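Local coordinates for Aac(6')-Ih protein (Acinetobacter baumannii, PDB 4E8O), which probably transfers an acetyl group from acetyl coenzyme A to the 6'-amino group of aminoglycoside antibiotics, at residues 91-94 with 95-98. Sequence-based numbering, arbitrary orientation.
Sequences TQTS and PVAF
Thr-91 and Val-96 reach toward each other tip to tip across a cis-proline type VIb turn over residues 93-96, methyl CG2 of Thr-91 lying 4.0 Å from CG1 of Val-96. The turn leads into strand 96-104 of the mixed N-acetyltransferase sheet, and illustrates how a cis proline can bring two loop residues, Thr-91 and Thr-93, against Val-96, where the strand begins. OG1 of Thr-91 is hydrogen-bonded to the carbonyl oxygen of Val-88, while its CG2 and CB both meet the valine CG1. In Gln-92 CB points away from 95-98, and the side chain packs on Lys-163 of the second subunit; its backbone N shares the carboxylate oxygen OE1 of Glu-132 with the hydroxyl of Thr-93, tying the loop to strand 132-138. The side chains of Thr-93 and Val-96 meet at an oblique angle, Thr-93 OG1 3.6 Å from Val-96 CG1, with the backbone O of Thr-93 at 3.3 Å from the same methyl. Val-96 CG1 thus touches both threonines, helped by a chi1 of -62° that places this branch beside its own backbone N. At Ser-94 the chain makes its cis link, and OG, anti to the backbone N (chi1 177°), bonds weakly to the carbonyl oxygen of Tyr-85. With OG1 of Thr-93 4.0 Å from Pro-95 O, one water closes the turn, 2.5 Å from Thr-93 OG1 and donating to Pro-95 O at 2.7 Å.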
# COMPACT_ATOMS: atom_id res chain seq x y z
N THR B 91 2.24 -8.37 -4.73
CA THR B 91 1.56 -8.59 -6.00
C THR B 91 2.51 -8.42 -7.19
O THR B 91 3.59 -7.85 -7.05
CB THR B 91 0.33 -7.64 -6.15
OG1 THR B 91 0.76 -6.28 -6.13
CG2 THR B 91 -0.65 -7.87 -5.01
N GLN B 92 2.10 -8.93 -8.35
CA GLN B 92 2.92 -8.85 -9.57
C GLN B 92 2.11 -8.30 -10.73
O GLN B 92 2.58 -8.25 -11.87
CB GLN B 92 3.48 -10.22 -9.95
CG GLN B 92 4.80 -10.57 -9.28
CD GLN B 92 4.72 -11.84 -8.46
OE1 GLN B 92 5.04 -11.84 -7.27
NE2 GLN B 92 4.28 -12.93 -9.08
N THR B 93 0.87 -7.90 -10.45
CA THR B 93 -0.01 -7.34 -11.47
C THR B 93 -0.65 -6.08 -10.93
O THR B 93 -0.57 -5.78 -9.74
CB THR B 93 -1.13 -8.33 -11.87
OG1 THR B 93 -2.00 -8.55 -10.76
CG2 THR B 93 -0.54 -9.66 -12.32
N SER B 94 -1.29 -5.33 -11.83
CA SER B 94 -2.04 -4.14 -11.45
C SER B 94 -3.04 -3.88 -12.56
O SER B 94 -2.69 -3.97 -13.74
CB SER B 94 -1.10 -2.94 -11.27
OG SER B 94 -1.84 -1.77 -10.98
N PRO B 95 -4.30 -3.56 -12.21
CA PRO B 95 -4.79 -3.40 -10.83
C PRO B 95 -4.99 -4.73 -10.10
O PRO B 95 -4.88 -5.79 -10.72
CB PRO B 95 -6.14 -2.70 -11.02
CG PRO B 95 -6.61 -3.16 -12.36
CD PRO B 95 -5.36 -3.33 -13.20
N VAL B 96 -5.24 -4.66 -8.79
CA VAL B 96 -5.55 -5.84 -7.98
C VAL B 96 -6.74 -5.53 -7.08
O VAL B 96 -6.99 -4.37 -6.74
CB VAL B 96 -4.36 -6.26 -7.08
CG1 VAL B 96 -3.15 -6.63 -7.91
CG2 VAL B 96 -4.01 -5.14 -6.10
N ALA B 97 -7.48 -6.56 -6.68
CA ALA B 97 -8.53 -6.37 -5.68
C ALA B 97 -7.85 -6.32 -4.33
O ALA B 97 -6.77 -6.87 -4.16
CB ALA B 97 -9.53 -7.51 -5.73
N PHE B 98 -8.47 -5.65 -3.36
CA PHE B 98 -7.87 -5.58 -2.03
C PHE B 98 -8.93 -5.67 -0.95
O PHE B 98 -9.94 -4.97 -1.02
CB PHE B 98 -7.03 -4.30 -1.88
CG PHE B 98 -6.25 -4.23 -0.59
CD1 PHE B 98 -4.93 -4.67 -0.54
CD2 PHE B 98 -6.81 -3.70 0.56
CE1 PHE B 98 -4.20 -4.60 0.64
CE2 PHE B 98 -6.09 -3.62 1.74
CZ PHE B 98 -4.78 -4.07 1.78
O HOH W 1 -4.47 -8.44 -10.52